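Local coordinates for protein transcription initiation factor TFIID subunit 5 (Encephalitozoon cuniculi, PDB 2J4B) that probably serves as a subunit of the general transcription factor TFIID and of SAGA, complexes that regulate transcription by RNA polymerase, at residues A[33-38]-A[96-101]; A[43-48]-A[52-57]; A[112-117]-A[121-126]. All coordinates share one frame; numbering follows the deposited sequence.

In the fold
All three contacts lie in the N-terminal NTD2 domain of TAF5, and no ligand site is involved. Interactions 1 and 2 use the two halves of helix 34-47, with centres about 18 Å apart. They touch where Phe38 CD1 comes 3.3 Å from Phe57 CE2. Interaction 3 joins the two helices that follow strand 98-103 of interaction 1. Its centre is about 14 Å from that of interaction 1. The two contacts touch, with Leu33 CD1 3.7 Å from Leu126 CD2, and Leu37 meets Ile122 and Tyr121. Interactions 2 and 3 are about 21 Å apart between centres. A probable hydrogen bond links them, between Asp44 OD2 and Tyr121 OH, 2.5 Å apart.

Interaction 1: residues A[33-38]-A[96-101]; sequences LLYPLF and SKYHLS
Pro36 packs on the ring of Tyr98 in a CH-pi contact. The proline ring lies over one face of the tyrosine ring. Pro36 CB is 4.0 Å from the centroid of the Tyr98 ring, 20° off its normal and offset toward the rim. Pro36 CG meets the same ring at Tyr98 CD1, 3.7 Å away. Tyr98 carries its ring with CG anti to the backbone N (chi1 -169°), beside its own carbonyl carbon. That torsion helps to set the ring across the proline.

The second contact of this ring is with another tyrosine. Tyr98 OH arrives at the edge of the Tyr35 ring, near its plane, and is 3.7 Å from Tyr35 CD2. The two side chains cross at about a right angle. This is van der Waals packing of a phenol oxygen against a ring edge.

The contact joins the start of helix 34-47 to strand 98-103. That strand pairs in parallel with strand 130-135 in a small sheet, and the backbones of Tyr98 and Leu100 bond to Asp131. The N-terminal turn of the helix thus packs on the sheet. Leu130 of the partner strand touches Leu33, Pro36, Tyr98 and Leu100.

The aliphatic part is smaller. Leu33 sends its CB away from the strand, yet its CD1 branch comes 4.1 Å from Leu100 CD1. These two side chains also cross nearly at right angles. On the strand, Leu100 CD2 sits in the plane of the Tyr98 ring, at its edge.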
loop_
_atom_site.group_PDB
_atom_site.type_symbol
_atom_site.label_atom_id
_atom_site.label_comp_id
_atom_site.label_asym_id
_atom_site.label_seq_id
_atom_site.Cartn_x
_atom_site.Cartn_y
_atom_site.Cartn_z
ATOM N N LEU A 33 3.357 4.826 3.513
ATOM C CA LEU A 33 3.547 3.686 2.638
ATOM C C LEU A 33 2.390 2.688 2.704
ATOM O O LEU A 33 2.111 2.006 1.727
ATOM C CB LEU A 33 4.862 2.981 2.986
ATOM C CG LEU A 33 5.210 1.724 2.178
ATOM C CD1 LEU A 33 5.201 1.939 0.648
ATOM C CD2 LEU A 33 6.563 1.154 2.610
ATOM N N LEU A 34 1.727 2.564 3.848
ATOM C CA LEU A 34 0.684 1.545 3.969
ATOM C C LEU A 34 -0.590 1.843 3.165
ATOM O O LEU A 34 -1.310 0.915 2.808
ATOM C CB LEU A 34 0.328 1.284 5.421
ATOM C CG LEU A 34 1.455 0.793 6.342
ATOM C CD1 LEU A 34 0.910 0.677 7.800
ATOM C CD2 LEU A 34 2.132 -0.519 5.850
ATOM N N TYR A 35 -0.875 3.112 2.872
ATOM C CA TYR A 35 -2.131 3.457 2.196
ATOM C C TYR A 35 -2.182 3.008 0.739
ATOM O O TYR A 35 -3.121 2.297 0.352
ATOM C CB TYR A 35 -2.443 4.959 2.259
ATOM C CG TYR A 35 -3.678 5.327 1.439
ATOM C CD1 TYR A 35 -4.924 4.804 1.755
ATOM C CD2 TYR A 35 -3.591 6.167 0.352
ATOM C CE1 TYR A 35 -6.031 5.132 1.035
ATOM C CE2 TYR A 35 -4.703 6.508 -0.382
ATOM C CZ TYR A 35 -5.927 5.994 -0.037
ATOM O OH TYR A 35 -7.059 6.319 -0.777
ATOM N N PRO A 36 -1.206 3.452 -0.082
ATOM C CA PRO A 36 -1.132 2.965 -1.465
ATOM C C PRO A 36 -0.921 1.458 -1.554
ATOM O O PRO A 36 -1.507 0.818 -2.404
ATOM C CB PRO A 36 0.060 3.730 -2.052
ATOM C CG PRO A 36 0.832 4.211 -0.879
ATOM C CD PRO A 36 -0.146 4.430 0.205
ATOM N N LEU A 37 -0.113 0.888 -0.676
ATOM C CA LEU A 37 0.052 -0.556 -0.658
ATOM C C LEU A 37 -1.285 -1.267 -0.389
ATOM O O LEU A 37 -1.617 -2.261 -1.041
ATOM C CB LEU A 37 1.053 -0.947 0.419
ATOM C CG LEU A 37 1.285 -2.450 0.603
ATOM C CD1 LEU A 37 1.466 -3.211 -0.743
ATOM C CD2 LEU A 37 2.503 -2.647 1.547
ATOM N N PHE A 38 -2.025 -0.743 0.587
ATOM C CA PHE A 38 -3.348 -1.234 0.966
ATOM C C PHE A 38 -4.350 -1.271 -0.191
ATOM O O PHE A 38 -4.977 -2.287 -0.452
ATOM C CB PHE A 38 -3.895 -0.344 2.079
ATOM C CG PHE A 38 -5.341 -0.555 2.393
ATOM C CD1 PHE A 38 -5.748 -1.628 3.166
ATOM C CD2 PHE A 38 -6.294 0.360 1.971
ATOM C CE1 PHE A 38 -7.095 -1.797 3.496
ATOM C CE2 PHE A 38 -7.643 0.211 2.305
ATOM C CZ PHE A 38 -8.038 -0.869 3.064
ATOM N N SER A 96 -1.478 4.768 -12.336
ATOM C CA SER A 96 -0.562 5.905 -12.183
ATOM C C SER A 96 0.297 5.779 -10.946
ATOM O O SER A 96 0.042 4.938 -10.077
ATOM C CB SER A 96 -1.337 7.209 -12.102
ATOM O OG SER A 96 -1.872 7.527 -13.371
ATOM N N LYS A 97 1.296 6.639 -10.848
ATOM C CA LYS A 97 2.230 6.568 -9.749
ATOM C C LYS A 97 1.810 7.378 -8.539
ATOM O O LYS A 97 1.432 8.542 -8.650
ATOM C CB LYS A 97 3.638 6.951 -10.214
ATOM C CG LYS A 97 4.368 5.747 -10.757
ATOM C CD LYS A 97 5.702 6.075 -11.339
ATOM C CE LYS A 97 6.230 4.875 -12.125
ATOM N NZ LYS A 97 6.155 3.624 -11.294
ATOM N N TYR A 98 1.856 6.723 -7.380
ATOM C CA TYR A 98 1.585 7.384 -6.101
ATOM C C TYR A 98 2.917 7.856 -5.519
ATOM O O TYR A 98 3.881 7.091 -5.418
ATOM C CB TYR A 98 0.852 6.436 -5.145
ATOM C CG TYR A 98 0.306 7.104 -3.900
ATOM C CD1 TYR A 98 1.127 7.358 -2.812
ATOM C CD2 TYR A 98 -1.034 7.457 -3.800
ATOM C CE1 TYR A 98 0.648 7.956 -1.686
ATOM C CE2 TYR A 98 -1.525 8.059 -2.657
ATOM C CZ TYR A 98 -0.673 8.295 -1.603
ATOM O OH TYR A 98 -1.134 8.880 -0.450
ATOM N N HIS A 99 2.945 9.136 -5.163
ATOM C CA HIS A 99 4.133 9.836 -4.724
ATOM C C HIS A 99 4.258 9.853 -3.202
ATOM O O HIS A 99 3.289 10.149 -2.500
ATOM C CB HIS A 99 4.087 11.264 -5.225
ATOM C CG HIS A 99 4.331 11.402 -6.697
ATOM N ND1 HIS A 99 3.386 11.063 -7.643
ATOM C CD2 HIS A 99 5.402 11.868 -7.383
ATOM C CE1 HIS A 99 3.875 11.292 -8.849
ATOM N NE2 HIS A 99 5.096 11.780 -8.717
ATOM N N LEU A 100 5.459 9.522 -2.707
ATOM C CA LEU A 100 5.785 9.577 -1.286
ATOM C C LEU A 100 7.124 10.308 -1.143
ATOM O O LEU A 100 7.901 10.378 -2.092
ATOM C CB LEU A 100 5.898 8.167 -0.698
ATOM C CG LEU A 100 4.669 7.233 -0.741
ATOM C CD1 LEU A 100 5.067 5.792 -0.652
ATOM C CD2 LEU A 100 3.638 7.556 0.348
ATOM N N SER A 101 7.381 10.877 0.029
ATOM C CA SER A 101 8.687 11.442 0.325
ATOM C C SER A 101 9.220 10.772 1.572
ATOM O O SER A 101 8.463 10.514 2.512
ATOM C CB SER A 101 8.592 12.951 0.541
ATOM O OG SER A 101 8.051 13.241 1.823
#

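Interaction 2: residues A[43-48]-A[52-57]; sequences FDLIQQ and DEAKEF
Glu53 O accepts the helical hydrogen bond of Phe57 N at 3.1 Å, and a methyl of Leu45 lies against the same oxygen. Leu45 CD1 is 4.0 Å from Glu53 O, a van der Waals contact. The oxygen is therefore served within its own helix.

Leu45 carries most of the contact. Its CB points at the other helix and meets Ala54 CB at 3.7 Å. Its CG stands anti to the carbonyl carbon (chi1 -69°), and the second torsion (chi2 167°) then turns CD1 to the Ala54 backbone and CD2 to Glu53. CD1 also touches Phe57 CB, 4.1 Å away. CD2 goes to the outer side and reaches Glu53 OE1 at 4.0 Å. The Leu45 and Glu53 side chains cross at about a right angle. Ile46 adds a lesser touch from the neighbouring position, with its CG1 4.0 Å from Ala54 CB.

The small alanine allows the backbones to come close. The CA atoms of Leu45 and Ala54 are 5.3 Å apart. The axes of the two short helical pieces approach to 8.4 Å and run nearly antiparallel, at 165°. This is a helical hairpin, made by the end of helix 34-47 and the start of helix 51-61 with a short turn between them. Helix 8-21 lies beside it, where Met8 touches Leu45. Val81 and Ile84 of helix 81-86 pack on Ile46.

The grip between the two segments is therefore apolar. It rests mainly on Leu45 packed against Ala54, while the carboxylate of Glu53 sits at the solvent side and meets Leu45 only by van der Waals contact.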
loop_
_atom_site.group_PDB
_atom_site.type_symbol
_atom_site.label_atom_id
_atom_site.label_comp_id
_atom_site.label_asym_id
_atom_site.label_seq_id
_atom_site.Cartn_x
_atom_site.Cartn_y
_atom_site.Cartn_z
ATOM N N PHE A 43 -7.141 -3.863 -4.863
ATOM C CA PHE A 43 -7.348 -3.934 -6.303
ATOM C C PHE A 43 -6.807 -5.241 -6.896
ATOM O O PHE A 43 -7.364 -5.767 -7.873
ATOM C CB PHE A 43 -6.689 -2.738 -6.981
ATOM C CG PHE A 43 -7.482 -1.456 -6.879
ATOM C CD1 PHE A 43 -8.619 -1.372 -6.098
ATOM C CD2 PHE A 43 -7.058 -0.321 -7.555
ATOM C CE1 PHE A 43 -9.322 -0.201 -6.012
ATOM C CE2 PHE A 43 -7.768 0.868 -7.467
ATOM C CZ PHE A 43 -8.887 0.928 -6.688
ATOM N N ASP A 44 -5.732 -5.772 -6.311
ATOM C CA ASP A 44 -5.130 -7.006 -6.817
ATOM C C ASP A 44 -5.962 -8.264 -6.484
ATOM O O ASP A 44 -6.046 -9.193 -7.298
ATOM C CB ASP A 44 -3.701 -7.139 -6.326
ATOM C CG ASP A 44 -2.711 -6.469 -7.250
ATOM O OD1 ASP A 44 -3.006 -6.417 -8.462
ATOM O OD2 ASP A 44 -1.634 -5.991 -6.793
ATOM N N LEU A 45 -6.593 -8.282 -5.312
ATOM C CA LEU A 45 -7.518 -9.353 -4.950
ATOM C C LEU A 45 -8.771 -9.348 -5.831
ATOM O O LEU A 45 -9.329 -10.416 -6.165
ATOM C CB LEU A 45 -7.910 -9.253 -3.470
ATOM C CG LEU A 45 -6.789 -9.558 -2.462
ATOM C CD1 LEU A 45 -7.228 -9.112 -1.038
ATOM C CD2 LEU A 45 -6.333 -11.032 -2.484
ATOM N N ILE A 46 -9.211 -8.148 -6.196
ATOM C CA ILE A 46 -10.346 -7.969 -7.104
ATOM C C ILE A 46 -10.028 -8.485 -8.514
ATOM O O ILE A 46 -10.833 -9.182 -9.139
ATOM C CB ILE A 46 -10.755 -6.493 -7.185
ATOM C CG1 ILE A 46 -11.484 -6.068 -5.902
ATOM C CG2 ILE A 46 -11.645 -6.236 -8.380
ATOM C CD1 ILE A 46 -11.702 -4.560 -5.816
ATOM N N GLN A 47 -8.845 -8.148 -9.004
ATOM C CA GLN A 47 -8.425 -8.568 -10.325
ATOM C C GLN A 47 -8.302 -10.082 -10.409
ATOM O O GLN A 47 -8.622 -10.671 -11.439
ATOM C CB GLN A 47 -7.092 -7.923 -10.685
ATOM C CG GLN A 47 -6.779 -7.978 -12.166
ATOM C CD GLN A 47 -5.482 -7.291 -12.489
ATOM O OE1 GLN A 47 -5.476 -6.249 -13.157
ATOM N NE2 GLN A 47 -4.367 -7.851 -12.005
ATOM N N GLN A 48 -7.847 -10.704 -9.326
ATOM C CA GLN A 48 -7.838 -12.171 -9.226
ATOM C C GLN A 48 -9.257 -12.743 -9.039
ATOM O O GLN A 48 -9.421 -13.943 -8.960
ATOM C CB GLN A 48 -6.966 -12.639 -8.056
ATOM C CG GLN A 48 -5.471 -12.475 -8.231
ATOM C CD GLN A 48 -4.715 -12.627 -6.904
ATOM O OE1 GLN A 48 -4.959 -13.556 -6.126
ATOM N NE2 GLN A 48 -3.798 -11.704 -6.641
ATOM N N ASP A 52 -14.641 -11.662 -2.176
ATOM C CA ASP A 52 -14.846 -11.881 -0.758
ATOM C C ASP A 52 -13.593 -11.504 0.029
ATOM O O ASP A 52 -13.633 -10.660 0.933
ATOM C CB ASP A 52 -15.232 -13.336 -0.498
ATOM C CG ASP A 52 -16.704 -13.610 -0.784
ATOM O OD1 ASP A 52 -17.476 -12.640 -0.968
ATOM O OD2 ASP A 52 -17.094 -14.795 -0.813
ATOM N N GLU A 53 -12.474 -12.121 -0.336
ATOM C CA GLU A 53 -11.235 -11.899 0.362
ATOM C C GLU A 53 -10.906 -10.419 0.351
ATOM O O GLU A 53 -10.401 -9.887 1.345
ATOM C CB GLU A 53 -10.098 -12.698 -0.281
ATOM C CG GLU A 53 -10.242 -14.215 -0.146
ATOM C CD GLU A 53 -8.932 -14.942 -0.427
ATOM O OE1 GLU A 53 -7.906 -14.242 -0.588
ATOM O OE2 GLU A 53 -8.920 -16.203 -0.479
ATOM N N ALA A 54 -11.202 -9.769 -0.777
ATOM C CA ALA A 54 -10.912 -8.349 -0.957
ATOM C C ALA A 54 -11.689 -7.499 0.028
ATOM O O ALA A 54 -11.125 -6.606 0.649
ATOM C CB ALA A 54 -11.211 -7.914 -2.386
ATOM N N LYS A 55 -12.974 -7.792 0.194
ATOM C CA LYS A 55 -13.820 -7.017 1.102
ATOM C C LYS A 55 -13.425 -7.202 2.562
ATOM O O LYS A 55 -13.479 -6.255 3.342
ATOM C CB LYS A 55 -15.291 -7.369 0.903
ATOM C CG LYS A 55 -15.827 -7.028 -0.489
ATOM C CD LYS A 55 -17.335 -7.218 -0.574
ATOM C CE LYS A 55 -17.743 -8.654 -0.426
ATOM N NZ LYS A 55 -19.103 -8.724 0.192
ATOM N N GLU A 56 -13.018 -8.419 2.930
ATOM C CA GLU A 56 -12.530 -8.684 4.288
ATOM C C GLU A 56 -11.244 -7.907 4.603
ATOM O O GLU A 56 -11.085 -7.380 5.704
ATOM C CB GLU A 56 -12.264 -10.177 4.497
ATOM C CG GLU A 56 -13.404 -11.090 4.110
ATOM C CD GLU A 56 -13.382 -12.413 4.864
ATOM O OE1 GLU A 56 -12.389 -12.665 5.600
ATOM O OE2 GLU A 56 -14.372 -13.183 4.737
ATOM N N PHE A 57 -10.318 -7.878 3.650
ATOM C CA PHE A 57 -9.032 -7.215 3.844
ATOM C C PHE A 57 -9.222 -5.704 3.992
ATOM O O PHE A 57 -8.675 -5.070 4.881
ATOM C CB PHE A 57 -8.097 -7.507 2.659
ATOM C CG PHE A 57 -6.854 -6.654 2.644
ATOM C CD1 PHE A 57 -5.754 -6.997 3.403
ATOM C CD2 PHE A 57 -6.800 -5.501 1.882
ATOM C CE1 PHE A 57 -4.605 -6.208 3.399
ATOM C CE2 PHE A 57 -5.671 -4.703 1.875
ATOM C CZ PHE A 57 -4.566 -5.059 2.635
#

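Interaction 3: residues A[112-117]-A[121-126]; sequences NFLEER and YILKIL
Leu114 meets three apolar side chains of helix 120-129: Ile122, Leu123 and Leu126. All of these contacts are van der Waals packing of methyl and methylene groups.

The Ile122 contact is made from one branch of the leucine. Leu114 CD2 is 3.7 Å from Ile122 CG2, and Ile122 CD1 also lies near this methyl. The two side chains cross at about a right angle. The first torsion of Leu114 (chi1 -57°) sets CG opposite its carbonyl carbon. The second (chi2 164°) then directs CD2 to Ile122 and CD1 to Leu126.

Against Leu123 the arrangement differs. The two leucines slide past each other in opposite directions, each lying alongside the other. Leu123 CD2 reaches back to the base of its partner, 3.7 Å from Leu114 CB. The Leu126 contact is tip to tip: Leu114 CD1 and Leu126 CD1 are 4.0 Å apart. Leu126 also touches Leu33, close to the start of helix 34-47, and Ile122 touches Leu37 of that helix and Leu15 of helix 8-21.

A looser contact lies at the exposed border. There the aliphatic part of Glu115 passes Leu123, with Glu115 CG 4.4 Å from Leu123 CD1.

With leucines on both sides of the contact, the backbones stay well apart. The nearest CA atoms, those of Leu114 and Leu123, are 6.9 Å from each other. The axes of the short segments approach to 10.0 Å at an angle of 134°, so they are only roughly antiparallel and are splayed. Arg117 is the first residue to leave helical geometry after helix 104-116, and the chain turns there into helix 120-129. The result is an open helical hairpin, and it forms the connection between the two parallel strands 98-103 and 130-135.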
loop_
_atom_site.group_PDB
_atom_site.type_symbol
_atom_site.label_atom_id
_atom_site.label_comp_id
_atom_site.label_asym_id
_atom_site.label_seq_id
_atom_site.Cartn_x
_atom_site.Cartn_y
_atom_site.Cartn_z
ATOM N N ASN A 112 16.038 -2.540 3.240
ATOM C CA ASN A 112 16.719 -3.603 3.967
ATOM C C ASN A 112 15.688 -4.577 4.518
ATOM O O ASN A 112 15.813 -5.787 4.373
ATOM C CB ASN A 112 17.561 -3.029 5.120
ATOM C CG ASN A 112 18.778 -2.239 4.645
ATOM O OD1 ASN A 112 19.179 -2.317 3.491
ATOM N ND2 ASN A 112 19.369 -1.473 5.546
ATOM N N PHE A 113 14.646 -4.050 5.141
ATOM C CA PHE A 113 13.597 -4.912 5.708
ATOM C C PHE A 113 12.883 -5.757 4.646
ATOM O O PHE A 113 12.691 -6.961 4.819
ATOM C CB PHE A 113 12.564 -4.076 6.477
ATOM C CG PHE A 113 11.441 -4.882 6.994
ATOM C CD1 PHE A 113 11.634 -5.749 8.055
ATOM C CD2 PHE A 113 10.206 -4.829 6.398
ATOM C CE1 PHE A 113 10.611 -6.520 8.514
ATOM C CE2 PHE A 113 9.177 -5.617 6.856
ATOM C CZ PHE A 113 9.373 -6.444 7.911
ATOM N N LEU A 114 12.483 -5.125 3.546
ATOM C CA LEU A 114 11.796 -5.850 2.463
ATOM C C LEU A 114 12.698 -6.881 1.763
ATOM O O LEU A 114 12.256 -7.979 1.439
ATOM C CB LEU A 114 11.234 -4.876 1.436
ATOM C CG LEU A 114 10.268 -3.813 1.961
ATOM C CD1 LEU A 114 10.112 -2.695 0.917
ATOM C CD2 LEU A 114 8.922 -4.439 2.327
ATOM N N GLU A 115 13.957 -6.528 1.538
ATOM C CA GLU A 115 14.935 -7.467 0.943
ATOM C C GLU A 115 15.355 -8.600 1.876
ATOM O O GLU A 115 15.609 -9.724 1.432
ATOM C CB GLU A 115 16.192 -6.722 0.497
ATOM C CG GLU A 115 16.001 -5.941 -0.790
ATOM C CD GLU A 115 17.262 -5.210 -1.237
ATOM O OE1 GLU A 115 18.083 -4.789 -0.385
ATOM O OE2 GLU A 115 17.420 -5.060 -2.464
ATOM N N GLU A 116 15.460 -8.309 3.167
ATOM C CA GLU A 116 15.884 -9.326 4.120
ATOM C C GLU A 116 14.780 -10.353 4.359
ATOM O O GLU A 116 15.047 -11.486 4.751
ATOM C CB GLU A 116 16.306 -8.683 5.441
ATOM C CG GLU A 116 16.799 -9.688 6.491
ATOM C CD GLU A 116 17.625 -9.024 7.585
ATOM O OE1 GLU A 116 17.446 -7.797 7.808
ATOM O OE2 GLU A 116 18.458 -9.713 8.214
ATOM N N ARG A 117 13.539 -9.947 4.117
ATOM C CA ARG A 117 12.394 -10.812 4.329
ATOM C C ARG A 117 11.782 -11.255 3.015
ATOM O O ARG A 117 10.680 -11.779 2.991
ATOM C CB ARG A 117 11.334 -10.088 5.162
ATOM C CG ARG A 117 11.778 -9.738 6.580
ATOM C CD ARG A 117 10.613 -9.945 7.529
ATOM N NE ARG A 117 10.930 -9.748 8.945
ATOM C CZ ARG A 117 10.090 -10.068 9.927
ATOM N NH1 ARG A 117 8.906 -10.601 9.635
ATOM N NH2 ARG A 117 10.426 -9.863 11.195
ATOM N N TYR A 121 6.561 -9.082 -3.299
ATOM C CA TYR A 121 5.379 -8.412 -3.825
ATOM C C TYR A 121 5.395 -6.919 -3.495
ATOM O O TYR A 121 4.984 -6.099 -4.316
ATOM C CB TYR A 121 4.108 -9.059 -3.288
ATOM C CG TYR A 121 2.878 -8.255 -3.604
ATOM C CD1 TYR A 121 2.207 -8.436 -4.802
ATOM C CD2 TYR A 121 2.411 -7.282 -2.722
ATOM C CE1 TYR A 121 1.093 -7.701 -5.109
ATOM C CE2 TYR A 121 1.299 -6.525 -3.028
ATOM C CZ TYR A 121 0.646 -6.742 -4.226
ATOM O OH TYR A 121 -0.460 -6.008 -4.552
ATOM N N ILE A 122 5.851 -6.561 -2.292
ATOM C CA ILE A 122 5.850 -5.158 -1.867
ATOM C C ILE A 122 6.886 -4.364 -2.651
ATOM O O ILE A 122 6.651 -3.210 -2.980
ATOM C CB ILE A 122 6.120 -4.987 -0.358
ATOM C CG1 ILE A 122 5.009 -5.631 0.477
ATOM C CG2 ILE A 122 6.241 -3.496 -0.001
ATOM C CD1 ILE A 122 5.159 -5.416 1.994
ATOM N N LEU A 123 8.029 -4.994 -2.947
ATOM C CA LEU A 123 9.097 -4.377 -3.757
ATOM C C LEU A 123 8.637 -4.152 -5.185
ATOM O O LEU A 123 9.040 -3.203 -5.824
ATOM C CB LEU A 123 10.352 -5.270 -3.803
ATOM C CG LEU A 123 11.125 -5.518 -2.511
ATOM C CD1 LEU A 123 12.043 -6.739 -2.630
ATOM C CD2 LEU A 123 11.915 -4.308 -2.126
ATOM N N LYS A 124 7.805 -5.057 -5.693
ATOM C CA LYS A 124 7.256 -4.902 -7.027
ATOM C C LYS A 124 6.404 -3.667 -7.031
ATOM O O LYS A 124 6.555 -2.805 -7.892
ATOM C CB LYS A 124 6.433 -6.116 -7.421
ATOM C CG LYS A 124 5.923 -6.105 -8.861
ATOM C CD LYS A 124 5.043 -7.329 -9.131
ATOM C CE LYS A 124 3.772 -7.372 -8.233
ATOM N NZ LYS A 124 3.009 -8.657 -8.457
ATOM N N ILE A 125 5.539 -3.553 -6.034
ATOM C CA ILE A 125 4.668 -2.395 -5.927
ATOM C C ILE A 125 5.475 -1.092 -5.879
ATOM O O ILE A 125 5.138 -0.137 -6.567
ATOM C CB ILE A 125 3.746 -2.481 -4.692
ATOM C CG1 ILE A 125 2.761 -3.646 -4.837
ATOM C CG2 ILE A 125 3.018 -1.113 -4.448
ATOM C CD1 ILE A 125 1.919 -3.568 -6.051
ATOM N N LEU A 126 6.537 -1.062 -5.079
ATOM C CA LEU A 126 7.379 0.133 -4.971
ATOM C C LEU A 126 7.898 0.530 -6.328
ATOM O O LEU A 126 7.758 1.676 -6.723
ATOM C CB LEU A 126 8.576 -0.090 -4.052
ATOM C CG LEU A 126 8.314 -0.308 -2.571
ATOM C CD1 LEU A 126 9.486 0.232 -1.719
ATOM C CD2 LEU A 126 7.030 0.326 -2.185
#